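Local coordinates for protein exonuclease (Laribacter hongkongensis, PDB 3SYY) that digests double-stranded DNA from the 5' end toward the 3' end, probably by metal-dependent hydrolysis as in related lambda-type exonucleases, at residues Pro69-Arg74 / Val153-Arg158; Lys136-Gln141 / Gln148-Val153; Ile44-Arg47 / Thr51-Ile54. All blocks are in the same frame, centred on the assembly; numbering follows the deposited sequence.

Contact 1. Residues Pro69-Arg74 / Val153-Arg158; sequences PHARAR and VSYDDR
The Y155 ring lies between two pieces of backbone and meets an arginine at its rim. Over one face sits A71, its CA 4.1 Å from the ring centroid and 22° off the normal, a CH-pi contact; over the opposite face, also offset toward the rim, comes the backbone N of D157. At the edge, near the ring plane, NH1 of R74 stands 3.8 Å from Y155 CE1. The guanidinium and ring planes are 84° apart. This is helix-on-sheet packing in the PDDEXK nuclease fold, where helix 59-79 lies against strand 149-155, the short axes 8.8 Å apart and inclined at 120°.

Y155 owes its position to a first torsion that sets CG anti to the backbone N, carrying the ring across the helix, over A71. The closest apolar touch is A71 CB to Y155 CB at 3.6 Å. H70 adds its CB, 3.8 Å from Y155 CE2, an oblique approach made by the methylene. A bend at chi2 of R74 brings its CG as well as NH1 to the ring, while its NE is held by a salt bridge to E78 on the same helix. A71 also touches I113 of strand 109-114, a residue of one magnesium site, and its side chain lies about 9 Å from a bound magnesium ion.

Beyond the ring the chain leaves the strand through an Asx turn: D156 OD1 accepts from R158 N. The same carboxylate is gripped side-on by the R158 guanidinium, and R158 also reaches E53 of a neighbouring subunit. D156 OD1 receives R158 NE at 2.8 Å on its syn lone pair, the oxygen lying nearly in the guanidinium plane.

Contact 2. Residues Lys136-Gln141 / Gln148-Val153; sequences KQMQTQ and QWCDFV
M138 bridges two residues of the strand, C150 and F152, and its SD touches both. CG and SD of M138 lie against SG of C150, the CG-SG distance being 3.7 Å, and the terminal CE meets F152 CD2 at 3.7 Å from an oblique direction. The sulfur itself stands at the edge of that ring, M138 SD being 5.1 Å from the F152 centroid and 78° off its normal, a Met-aromatic contact. The M138 chain runs out straight through chi2 and then bends at chi3 (-65°), a turn that brings the methyl to the CD2 side of the ring. Q141, one helical turn further on, brings its amide end up to C150 SG; its side chain also lies beside the magnesium ligand E112.

Around this shell the helix and strand run roughly antiparallel, their short axes 8.5 Å apart at 143°, as helix 132-145 packs on the central mixed sheet of the PDDEXK fold. M138 also touches I170 of the neighbouring strand 165-171, and C150 touches L110 on strand 109-114, so the same side chains also pack on the two flanking strands. Farther out, D151 points away from the helix and is fixed by a salt bridge to R169 and a hydrogen bond to Y75. On the helix, T140 OG1 bonds to K136 O at 2.8 Å, from the face of that carbonyl opposite the one used by T140 N.

Two sulfurs, a phenyl ring and methylene groups interlock here without any hydrogen bond between helix and strand, which implies that cohesion rests on dispersion and close fit.

Contact 3. Residues Ile44-Arg47 / Thr51-Ile54; sequences ICQR and TQEI
Q46 and Q52 pass each other at a slant, their amide planes 50° apart, and what touches is the amide end of one against the stem of the other. NE2 of Q46 lies 3.8 Å from Q52 CB, and Q46 CD rests on the same methylene. The Q46 chain is extended beyond CG, with CG anti to its carbonyl carbon, which sends the side chain obliquely across the returning loop to reach Q52 CB. Q52 is folded differently: CG sits between the backbone N and the carbonyl carbon (chi1 46°), and a bend at chi2 turns its amide off the line of approach, leaving CB to face Q46.

The backbone makes the second part of the contact. T51 O points at the helix and receives a CA-H...O contact from Q46, CA to O 3.5 Å with 165° at the hydrogen; Q46 CG lies close to the same oxygen. Here the chain emerges from the C-terminal end of helix 34-49 and folds back beside its last turns before going on to helix 59-79, and T49 OG1, which accepts from T51 N, also bonds C45 O at the turn.

Direct hydrogen bonds between the two segments are absent, yet a water joins them: it accepts from Q46 NE2 at 3.0 Å and from E53 N at 3.2 Å. The other end of the Q46 amide is fixed too, OE1 taking a hydrogen bond from G14 N, which with the water sets the rotation of the group. L13 packs on both glutamines. E53 carries its carboxylate outward to a salt bridge with R158 of a neighbouring subunit.

How the contacts relate
Contacts 1 and 2 share strand 149-155, meeting at V153 with centres 17 Å apart, and set two helices, 59-79 and 132-145, on it. Contact 2 is fully buried and built of sulfur and apolar groups; contact 1 is partly buried and centred on an aromatic ring, with charged groups at its margin. Contact 2 borders the magnesium site (about 4 Å from the Q141 side chain); contact 1 stands farther off. Contact 3, about 31 Å from contact 1 centre to centre, lies at the surface and relies on backbone, amides and a water. Contacts 1 and 3 do not touch within a chain but are joined between subunits: E53 pairs with R158 of another copy.

Contact 1. Residues Pro69-Arg74 / Val153-Arg158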
ATOM      1  N   PRO A  69     -27.526   0.107   5.864  1.00 32.83           N
ATOM      2  CA  PRO A  69     -28.944   0.044   6.239  1.00 32.89           C
ATOM      3  C   PRO A  69     -29.312   0.730   7.562  1.00 32.08           C
ATOM      4  O   PRO A  69     -30.485   1.022   7.750  1.00 30.84           O
ATOM      5  CB  PRO A  69     -29.214  -1.429   6.373  1.00 32.85           C
ATOM      6  CG  PRO A  69     -27.854  -2.087   6.477  1.00 36.60           C
ATOM      7  CD  PRO A  69     -26.913  -1.230   5.748  1.00 32.70           C
ATOM      8  N   HIS A  70     -28.332   0.964   8.439  1.00 31.08           N
ATOM      9  CA  HIS A  70     -28.573   1.700   9.687  1.00 29.75           C
ATOM     10  C   HIS A  70     -28.788   3.108   9.236  1.00 29.22           C
ATOM     11  O   HIS A  70     -29.720   3.779   9.710  1.00 28.41           O
ATOM     12  CB  HIS A  70     -27.372   1.676  10.645  1.00 30.30           C
ATOM     13  CG  HIS A  70     -27.060   0.344  11.278  1.00 29.03           C
ATOM     14  ND1 HIS A  70     -26.899  -0.835  10.569  1.00 33.35           N
ATOM     15  CD2 HIS A  70     -26.751   0.046  12.565  1.00 29.01           C
ATOM     16  CE1 HIS A  70     -26.563  -1.806  11.401  1.00 31.07           C
ATOM     17  NE2 HIS A  70     -26.446  -1.291  12.614  1.00 34.17           N
ATOM     18  N   ALA A  71     -27.891   3.608   8.378  1.00 28.24           N
ATOM     19  CA  ALA A  71     -27.994   4.962   7.864  1.00 28.82           C
ATOM     20  C   ALA A  71     -29.326   5.190   7.137  1.00 28.90           C
ATOM     21  O   ALA A  71     -29.956   6.255   7.308  1.00 28.50           O
ATOM     22  CB  ALA A  71     -26.807   5.297   6.889  1.00 29.65           C
ATOM     23  N   ARG A  72     -29.714   4.226   6.315  1.00 28.36           N
ATOM     24  CA  ARG A  72     -30.991   4.290   5.579  1.00 30.70           C
ATOM     25  C   ARG A  72     -32.135   4.443   6.614  1.00 31.39           C
ATOM     26  O   ARG A  72     -33.005   5.302   6.438  1.00 32.66           O
ATOM     27  CB  ARG A  72     -31.248   3.048   4.695  1.00 29.82           C
ATOM     28  CG  ARG A  72     -32.477   3.224   3.723  1.00 32.70           C
ATOM     29  CD  ARG A  72     -32.634   2.024   2.693  1.00 37.18           C
ATOM     30  NE  ARG A  72     -31.548   2.078   1.685  1.00 42.60           N
ATOM     31  CZ  ARG A  72     -30.426   1.344   1.699  1.00 44.43           C
ATOM     32  NH1 ARG A  72     -30.202   0.431   2.651  1.00 47.70           N
ATOM     33  NH2 ARG A  72     -29.509   1.517   0.756  1.00 41.80           N
ATOM     34  N   ALA A  73     -32.119   3.630   7.672  1.00 32.58           N
ATOM     35  CA  ALA A  73     -33.178   3.699   8.679  1.00 32.93           C
ATOM     36  C   ALA A  73     -33.148   5.050   9.364  1.00 33.12           C
ATOM     37  O   ALA A  73     -34.192   5.675   9.487  1.00 34.38           O
ATOM     38  CB  ALA A  73     -33.086   2.571   9.679  1.00 33.11           C
ATOM     39  N   ARG A  74     -31.974   5.518   9.779  1.00 32.21           N
ATOM     40  CA  ARG A  74     -31.848   6.825  10.408  1.00 31.95           C
ATOM     41  C   ARG A  74     -32.413   7.954   9.544  1.00 32.80           C
ATOM     42  O   ARG A  74     -33.037   8.914  10.063  1.00 31.12           O
ATOM     43  CB  ARG A  74     -30.392   7.129  10.797  1.00 30.94           C
ATOM     44  CG  ARG A  74     -30.190   8.484  11.498  1.00 31.81           C
ATOM     45  CD  ARG A  74     -30.808   8.502  12.967  1.00 29.44           C
ATOM     46  NE  ARG A  74     -30.261   9.660  13.678  1.00 32.75           N
ATOM     47  CZ  ARG A  74     -29.170   9.663  14.459  1.00 34.04           C
ATOM     48  NH1 ARG A  74     -28.512   8.543  14.744  1.00 32.82           N
ATOM     49  NH2 ARG A  74     -28.750  10.798  14.996  1.00 31.05           N
ATOM     50  N   VAL A 153     -26.540  11.600   2.394  1.00 26.40           N
ATOM     51  CA  VAL A 153     -26.490  11.294   3.831  1.00 25.93           C
ATOM     52  C   VAL A 153     -25.073  10.802   4.127  1.00 27.10           C
ATOM     53  O   VAL A 153     -24.571   9.933   3.391  1.00 26.50           O
ATOM     54  CB  VAL A 153     -27.476  10.166   4.163  1.00 26.74           C
ATOM     55  CG1 VAL A 153     -27.328   9.679   5.661  1.00 26.84           C
ATOM     56  CG2 VAL A 153     -28.951  10.664   3.906  1.00 26.90           C
ATOM     57  N   SER A 154     -24.431  11.375   5.157  1.00 25.68           N
ATOM     58  CA  SER A 154     -23.235  10.761   5.763  1.00 25.53           C
ATOM     59  C   SER A 154     -23.592  10.300   7.192  1.00 26.73           C
ATOM     60  O   SER A 154     -24.305  11.027   7.924  1.00 27.43           O
ATOM     61  CB  SER A 154     -22.080  11.768   5.726  1.00 24.98           C
ATOM     62  OG  SER A 154     -20.866  11.259   6.267  1.00 28.97           O
ATOM     63  N   TYR A 155     -23.177   9.086   7.578  1.00 25.09           N
ATOM     64  CA  TYR A 155     -23.569   8.523   8.869  1.00 25.84           C
ATOM     65  C   TYR A 155     -22.404   7.813   9.555  1.00 27.11           C
ATOM     66  O   TYR A 155     -21.725   6.957   8.936  1.00 25.10           O
ATOM     67  CB  TYR A 155     -24.673   7.519   8.667  1.00 25.09           C
ATOM     68  CG  TYR A 155     -25.193   6.860   9.903  1.00 27.82           C
ATOM     69  CD1 TYR A 155     -26.007   7.562  10.810  1.00 32.13           C
ATOM     70  CD2 TYR A 155     -24.946   5.511  10.147  1.00 26.42           C
ATOM     71  CE1 TYR A 155     -26.490   6.924  11.958  1.00 30.68           C
ATOM     72  CE2 TYR A 155     -25.432   4.872  11.276  1.00 29.27           C
ATOM     73  CZ  TYR A 155     -26.215   5.589  12.168  1.00 30.18           C
ATOM     74  OH  TYR A 155     -26.660   4.928  13.270  1.00 31.16           O
ATOM     75  N   ASP A 156     -22.213   8.136  10.828  1.00 25.75           N
ATOM     76  CA  ASP A 156     -21.235   7.397  11.628  1.00 27.65           C
ATOM     77  C   ASP A 156     -21.749   7.214  13.047  1.00 26.72           C
ATOM     78  O   ASP A 156     -21.762   8.162  13.824  1.00 26.86           O
ATOM     79  CB  ASP A 156     -19.907   8.164  11.655  1.00 24.49           C
ATOM     80  CG  ASP A 156     -18.764   7.329  12.294  1.00 28.29           C
ATOM     81  OD1 ASP A 156     -19.021   6.259  12.883  1.00 25.88           O
ATOM     82  OD2 ASP A 156     -17.626   7.742  12.155  1.00 30.32           O
ATOM     83  N   ASP A 157     -22.095   5.980  13.377  1.00 28.69           N
ATOM     84  CA  ASP A 157     -22.616   5.676  14.676  1.00 30.64           C
ATOM     85  C   ASP A 157     -21.580   5.661  15.797  1.00 31.08           C
ATOM     86  O   ASP A 157     -21.949   5.471  16.962  1.00 31.64           O
ATOM     87  CB  ASP A 157     -23.361   4.337  14.627  1.00 31.89           C
ATOM     88  CG  ASP A 157     -22.432   3.161  14.422  1.00 32.18           C
ATOM     89  OD1 ASP A 157     -22.827   2.059  14.753  1.00 43.59           O
ATOM     90  OD2 ASP A 157     -21.292   3.307  13.948  1.00 36.44           O
ATOM     91  N   ARG A 158     -20.301   5.848  15.483  1.00 29.69           N
ATOM     92  CA  ARG A 158     -19.294   5.850  16.577  1.00 29.99           C
ATOM     93  C   ARG A 158     -19.298   7.145  17.359  1.00 28.92           C
ATOM     94  O   ARG A 158     -18.735   7.202  18.454  1.00 28.81           O
ATOM     95  CB  ARG A 158     -17.892   5.590  16.019  1.00 28.73           C
ATOM     96  CG  ARG A 158     -17.806   4.191  15.432  1.00 31.06           C
ATOM     97  CD  ARG A 158     -16.555   4.002  14.541  1.00 32.78           C
ATOM     98  NE  ARG A 158     -16.755   4.679  13.269  1.00 33.44           N
ATOM     99  CZ  ARG A 158     -16.049   4.426  12.168  1.00 36.08           C
ATOM    100  NH1 ARG A 158     -15.109   3.467  12.194  1.00 33.16           N
ATOM    101  NH2 ARG A 158     -16.313   5.098  11.045  1.00 28.05           N
TER

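Contact 2. Residues Lys136-Gln141 / Gln148-Val153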
ATOM      1  N   LYS A 136     -20.822  14.623  -8.783  1.00 28.91           N
ATOM      2  CA  LYS A 136     -20.899  13.979 -10.098  1.00 29.09           C
ATOM      3  C   LYS A 136     -21.678  12.682 -10.048  1.00 27.60           C
ATOM      4  O   LYS A 136     -22.509  12.443 -10.898  1.00 27.98           O
ATOM      5  CB  LYS A 136     -19.517  13.758 -10.696  1.00 29.70           C
ATOM      6  CG  LYS A 136     -18.848  15.117 -11.066  1.00 33.43           C
ATOM      7  CD  LYS A 136     -17.463  14.937 -11.592  1.00 38.39           C
ATOM      8  CE  LYS A 136     -16.941  16.289 -12.103  1.00 39.38           C
ATOM      9  NZ  LYS A 136     -16.476  17.091 -10.908  1.00 45.72           N
ATOM     10  N   GLN A 137     -21.457  11.889  -9.014  1.00 25.68           N
ATOM     11  CA  GLN A 137     -22.179  10.640  -8.831  1.00 26.19           C
ATOM     12  C   GLN A 137     -23.697  10.900  -8.747  1.00 26.79           C
ATOM     13  O   GLN A 137     -24.503  10.252  -9.396  1.00 25.29           O
ATOM     14  CB  GLN A 137     -21.707   9.982  -7.543  1.00 25.41           C
ATOM     15  CG  GLN A 137     -22.460   8.710  -7.253  1.00 25.30           C
ATOM     16  CD  GLN A 137     -22.061   8.089  -5.933  1.00 27.41           C
ATOM     17  OE1 GLN A 137     -21.436   8.730  -5.082  1.00 29.30           O
ATOM     18  NE2 GLN A 137     -22.375   6.818  -5.776  1.00 26.46           N
ATOM     19  N   MET A 138     -24.071  11.871  -7.917  1.00 28.58           N
ATOM     20  CA  MET A 138     -25.482  12.126  -7.697  1.00 28.43           C
ATOM     21  C   MET A 138     -26.154  12.789  -8.899  1.00 27.61           C
ATOM     22  O   MET A 138     -27.304  12.490  -9.178  1.00 29.58           O
ATOM     23  CB  MET A 138     -25.655  12.972  -6.443  1.00 26.76           C
ATOM     24  CG  MET A 138     -25.459  12.097  -5.138  1.00 28.19           C
ATOM     25  SD  MET A 138     -25.621  13.122  -3.653  1.00 30.60           S
ATOM     26  CE  MET A 138     -24.299  14.253  -3.706  1.00 25.62           C
ATOM     27  N   GLN A 139     -25.450  13.667  -9.591  1.00 29.45           N
ATOM     28  CA  GLN A 139     -26.047  14.261 -10.817  1.00 31.14           C
ATOM     29  C   GLN A 139     -26.267  13.164 -11.835  1.00 31.56           C
ATOM     30  O   GLN A 139     -27.284  13.158 -12.533  1.00 32.90           O
ATOM     31  CB  GLN A 139     -25.193  15.392 -11.382  1.00 29.92           C
ATOM     32  CG  GLN A 139     -25.155  16.653 -10.473  1.00 33.37           C
ATOM     33  CD  GLN A 139     -26.569  17.329 -10.333  1.00 33.47           C
ATOM     34  OE1 GLN A 139     -27.515  16.990 -11.074  1.00 31.92           O
ATOM     35  NE2 GLN A 139     -26.700  18.235  -9.358  1.00 34.11           N
ATOM     36  N   THR A 140     -25.332  12.198 -11.908  1.00 30.89           N
ATOM     37  CA  THR A 140     -25.488  11.052 -12.801  1.00 29.55           C
ATOM     38  C   THR A 140     -26.626  10.161 -12.411  1.00 30.40           C
ATOM     39  O   THR A 140     -27.336   9.626 -13.277  1.00 29.63           O
ATOM     40  CB  THR A 140     -24.205  10.168 -12.811  1.00 29.85           C
ATOM     41  OG1 THR A 140     -23.093  10.967 -13.239  1.00 31.50           O
ATOM     42  CG2 THR A 140     -24.383   8.943 -13.720  1.00 28.79           C
ATOM     43  N   GLN A 141     -26.818   9.960 -11.112  1.00 29.37           N
ATOM     44  CA  GLN A 141     -27.957   9.160 -10.656  1.00 29.57           C
ATOM     45  C   GLN A 141     -29.288   9.845 -11.086  1.00 30.40           C
ATOM     46  O   GLN A 141     -30.218   9.170 -11.551  1.00 30.96           O
ATOM     47  CB  GLN A 141     -27.930   9.025  -9.128  1.00 28.89           C
ATOM     48  CG  GLN A 141     -26.979   8.000  -8.590  1.00 30.50           C
ATOM     49  CD  GLN A 141     -26.668   8.240  -7.093  1.00 33.02           C
ATOM     50  OE1 GLN A 141     -25.926   7.476  -6.469  1.00 35.21           O
ATOM     51  NE2 GLN A 141     -27.259   9.276  -6.533  1.00 33.97           N
ATOM     52  N   GLN A 148     -35.301  14.548  -9.502  1.00 34.05           N
ATOM     53  CA  GLN A 148     -35.169  15.997  -9.381  1.00 32.65           C
ATOM     54  C   GLN A 148     -34.199  16.448  -8.260  1.00 30.88           C
ATOM     55  O   GLN A 148     -33.669  17.545  -8.299  1.00 30.73           O
ATOM     56  CB  GLN A 148     -36.578  16.620  -9.167  1.00 33.84           C
ATOM     57  CG  GLN A 148     -37.513  16.427 -10.366  1.00 37.09           C
ATOM     58  CD  GLN A 148     -36.914  16.951 -11.688  1.00 40.98           C
ATOM     59  OE1 GLN A 148     -36.798  16.202 -12.647  1.00 44.42           O
ATOM     60  NE2 GLN A 148     -36.510  18.224 -11.721  1.00 41.81           N
ATOM     61  N   TRP A 149     -33.956  15.589  -7.271  1.00 31.56           N
ATOM     62  CA  TRP A 149     -32.935  15.885  -6.226  1.00 30.21           C
ATOM     63  C   TRP A 149     -32.443  14.599  -5.604  1.00 28.43           C
ATOM     64  O   TRP A 149     -33.051  13.553  -5.754  1.00 28.12           O
ATOM     65  CB  TRP A 149     -33.530  16.771  -5.092  1.00 31.21           C
ATOM     66  CG  TRP A 149     -34.865  16.265  -4.577  1.00 33.88           C
ATOM     67  CD1 TRP A 149     -36.136  16.686  -4.982  1.00 35.87           C
ATOM     68  CD2 TRP A 149     -35.092  15.277  -3.557  1.00 36.87           C
ATOM     69  NE1 TRP A 149     -37.108  16.013  -4.278  1.00 34.61           N
ATOM     70  CE2 TRP A 149     -36.503  15.167  -3.381  1.00 35.72           C
ATOM     71  CE3 TRP A 149     -34.243  14.526  -2.721  1.00 36.14           C
ATOM     72  CZ2 TRP A 149     -37.068  14.293  -2.467  1.00 35.46           C
ATOM     73  CZ3 TRP A 149     -34.815  13.651  -1.813  1.00 32.63           C
ATOM     74  CH2 TRP A 149     -36.215  13.551  -1.686  1.00 36.36           C
ATOM     75  N   CYS A 150     -31.370  14.703  -4.825  1.00 28.69           N
ATOM     76  CA  CYS A 150     -30.825  13.536  -4.117  1.00 28.21           C
ATOM     77  C   CYS A 150     -30.367  14.074  -2.771  1.00 27.64           C
ATOM     78  O   CYS A 150     -29.682  15.074  -2.696  1.00 26.34           O
ATOM     79  CB  CYS A 150     -29.615  12.971  -4.846  1.00 28.77           C
ATOM     80  SG  CYS A 150     -28.911  11.505  -4.004  1.00 28.07           S
ATOM     81  N   ASP A 151     -30.808  13.413  -1.718  1.00 27.21           N
ATOM     82  CA  ASP A 151     -30.374  13.762  -0.364  1.00 26.99           C
ATOM     83  C   ASP A 151     -29.075  12.967  -0.114  1.00 26.66           C
ATOM     84  O   ASP A 151     -29.053  11.751  -0.196  1.00 27.29           O
ATOM     85  CB  ASP A 151     -31.438  13.297   0.623  1.00 26.69           C
ATOM     86  CG  ASP A 151     -32.516  14.395   0.888  1.00 28.66           C
ATOM     87  OD1 ASP A 151     -32.253  15.575   0.564  1.00 30.84           O
ATOM     88  OD2 ASP A 151     -33.613  14.047   1.366  1.00 29.46           O
ATOM     89  N   PHE A 152     -28.016  13.679   0.155  1.00 28.04           N
ATOM     90  CA  PHE A 152     -26.738  13.048   0.442  1.00 28.17           C
ATOM     91  C   PHE A 152     -26.672  12.838   1.948  1.00 27.66           C
ATOM     92  O   PHE A 152     -26.824  13.795   2.696  1.00 27.86           O
ATOM     93  CB  PHE A 152     -25.659  14.020   0.034  1.00 27.30           C
ATOM     94  CG  PHE A 152     -24.275  13.558   0.408  1.00 29.31           C
ATOM     95  CD1 PHE A 152     -23.675  13.991   1.597  1.00 27.59           C
ATOM     96  CD2 PHE A 152     -23.577  12.691  -0.430  1.00 29.64           C
ATOM     97  CE1 PHE A 152     -22.354  13.569   1.941  1.00 32.63           C
ATOM     98  CE2 PHE A 152     -22.256  12.277  -0.107  1.00 29.48           C
ATOM     99  CZ  PHE A 152     -21.663  12.686   1.110  1.00 26.51           C
ATOM    100  N   VAL A 153     -26.540  11.600   2.394  1.00 26.40           N
ATOM    101  CA  VAL A 153     -26.490  11.294   3.831  1.00 25.93           C
ATOM    102  C   VAL A 153     -25.073  10.802   4.127  1.00 27.10           C
ATOM    103  O   VAL A 153     -24.571   9.933   3.391  1.00 26.50           O
ATOM    104  CB  VAL A 153     -27.476  10.166   4.163  1.00 26.74           C
ATOM    105  CG1 VAL A 153     -27.328   9.679   5.661  1.00 26.84           C
ATOM    106  CG2 VAL A 153     -28.951  10.664   3.906  1.00 26.90           C
TER

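Contact 3. Residues Ile44-Arg47 / Thr51-Ile54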
ATOM      1  N   ILE A  44     -12.369  -2.031 -20.543  1.00 28.87           N
ATOM      2  CA  ILE A  44     -11.915  -2.852 -21.716  1.00 29.86           C
ATOM      3  C   ILE A  44     -11.741  -4.300 -21.305  1.00 29.01           C
ATOM      4  O   ILE A  44     -12.314  -5.217 -21.930  1.00 28.85           O
ATOM      5  CB  ILE A  44     -10.642  -2.296 -22.359  1.00 29.33           C
ATOM      6  CG1 ILE A  44     -10.979  -0.976 -23.034  1.00 31.08           C
ATOM      7  CG2 ILE A  44     -10.031  -3.338 -23.379  1.00 32.69           C
ATOM      8  CD1 ILE A  44      -9.773  -0.104 -23.364  1.00 28.63           C
ATOM      9  N   CYS A  45     -11.002  -4.524 -20.214  1.00 28.61           N
ATOM     10  CA  CYS A  45     -10.770  -5.877 -19.762  1.00 28.83           C
ATOM     11  C   CYS A  45     -12.074  -6.580 -19.332  1.00 29.54           C
ATOM     12  O   CYS A  45     -12.234  -7.767 -19.543  1.00 29.57           O
ATOM     13  CB  CYS A  45      -9.676  -5.936 -18.655  1.00 27.89           C
ATOM     14  SG  CYS A  45      -8.112  -5.206 -19.238  1.00 32.64           S
ATOM     15  N   GLN A  46     -12.999  -5.858 -18.684  1.00 29.31           N
ATOM     16  CA  GLN A  46     -14.279  -6.471 -18.337  1.00 28.59           C
ATOM     17  C   GLN A  46     -15.048  -6.934 -19.587  1.00 28.50           C
ATOM     18  O   GLN A  46     -15.556  -8.018 -19.613  1.00 28.92           O
ATOM     19  CB  GLN A  46     -15.164  -5.480 -17.543  1.00 28.47           C
ATOM     20  CG  GLN A  46     -14.669  -5.291 -16.099  1.00 31.01           C
ATOM     21  CD  GLN A  46     -15.539  -4.321 -15.264  1.00 33.04           C
ATOM     22  OE1 GLN A  46     -16.655  -3.991 -15.629  1.00 33.15           O
ATOM     23  NE2 GLN A  46     -14.975  -3.828 -14.180  1.00 36.17           N
ATOM     24  N   ARG A  47     -15.114  -6.088 -20.595  1.00 28.89           N
ATOM     25  CA  ARG A  47     -15.869  -6.411 -21.810  1.00 30.64           C
ATOM     26  C   ARG A  47     -15.208  -7.563 -22.572  1.00 31.01           C
ATOM     27  O   ARG A  47     -15.891  -8.458 -23.032  1.00 31.96           O
ATOM     28  CB  ARG A  47     -16.023  -5.185 -22.681  1.00 29.95           C
ATOM     29  CG  ARG A  47     -17.059  -4.234 -22.093  1.00 30.84           C
ATOM     30  CD  ARG A  47     -17.313  -3.086 -23.053  1.00 33.88           C
ATOM     31  NE  ARG A  47     -18.180  -2.050 -22.476  1.00 29.56           N
ATOM     32  CZ  ARG A  47     -18.991  -1.272 -23.186  1.00 34.66           C
ATOM     33  NH1 ARG A  47     -19.063  -1.394 -24.521  1.00 31.28           N
ATOM     34  NH2 ARG A  47     -19.704  -0.335 -22.565  1.00 31.50           N
ATOM     35  N   THR A  51     -15.455 -10.923 -17.234  1.00 44.34           N
ATOM     36  CA  THR A  51     -15.447 -10.912 -15.759  1.00 47.83           C
ATOM     37  C   THR A  51     -14.735  -9.665 -15.236  1.00 48.92           C
ATOM     38  O   THR A  51     -13.961  -9.027 -15.958  1.00 47.42           O
ATOM     39  CB  THR A  51     -14.728 -12.115 -15.119  1.00 48.36           C
ATOM     40  OG1 THR A  51     -13.428 -12.288 -15.718  1.00 52.45           O
ATOM     41  CG2 THR A  51     -15.561 -13.406 -15.222  1.00 49.56           C
ATOM     42  N   GLN A  52     -15.033  -9.305 -13.984  1.00 51.57           N
ATOM     43  CA  GLN A  52     -14.352  -8.193 -13.324  1.00 53.75           C
ATOM     44  C   GLN A  52     -13.312  -8.746 -12.364  1.00 55.75           C
ATOM     45  O   GLN A  52     -13.470  -9.869 -11.881  1.00 55.82           O
ATOM     46  CB  GLN A  52     -15.333  -7.235 -12.600  1.00 54.06           C
ATOM     47  CG  GLN A  52     -16.411  -7.857 -11.736  1.00 53.91           C
ATOM     48  CD  GLN A  52     -17.750  -8.061 -12.480  1.00 56.33           C
ATOM     49  OE1 GLN A  52     -18.171  -9.204 -12.707  1.00 53.26           O
ATOM     50  NE2 GLN A  52     -18.434  -6.944 -12.846  1.00 58.61           N
ATOM     51  N   GLU A  53     -12.257  -7.967 -12.097  1.00 58.01           N
ATOM     52  CA  GLU A  53     -11.253  -8.305 -11.064  1.00 60.50           C
ATOM     53  C   GLU A  53     -11.817  -8.143  -9.640  1.00 61.48           C
ATOM     54  O   GLU A  53     -12.568  -7.200  -9.383  1.00 61.71           O
ATOM     55  CB  GLU A  53     -10.001  -7.437 -11.228  1.00 60.64           C
ATOM     56  CG  GLU A  53      -9.215  -7.732 -12.508  1.00 63.90           C
ATOM     57  CD  GLU A  53      -8.748  -9.189 -12.591  1.00 67.63           C
ATOM     58  OE1 GLU A  53      -8.308  -9.728 -11.544  1.00 67.90           O
ATOM     59  OE2 GLU A  53      -8.816  -9.791 -13.699  1.00 67.58           O
ATOM     60  N   ILE A  54     -11.462  -9.049  -8.726  1.00 62.42           N
ATOM     61  CA  ILE A  54     -11.941  -8.950  -7.330  1.00 63.49           C
ATOM     62  C   ILE A  54     -11.098  -7.968  -6.515  1.00 63.47           C
ATOM     63  O   ILE A  54     -11.217  -6.753  -6.682  1.00 63.76           O
ATOM     64  CB  ILE A  54     -12.035 -10.337  -6.593  1.00 63.79           C
ATOM     65  CG1 ILE A  54     -10.818 -10.577  -5.675  1.00 64.43           C
ATOM     66  CG2 ILE A  54     -12.259 -11.486  -7.588  1.00 63.59           C
ATOM     67  CD1 ILE A  54     -11.171 -11.052  -4.254  1.00 64.41           C
TER
HETATM   68  O   HOH W   1     -12.388  -5.045 -13.338  1.00 43.35           O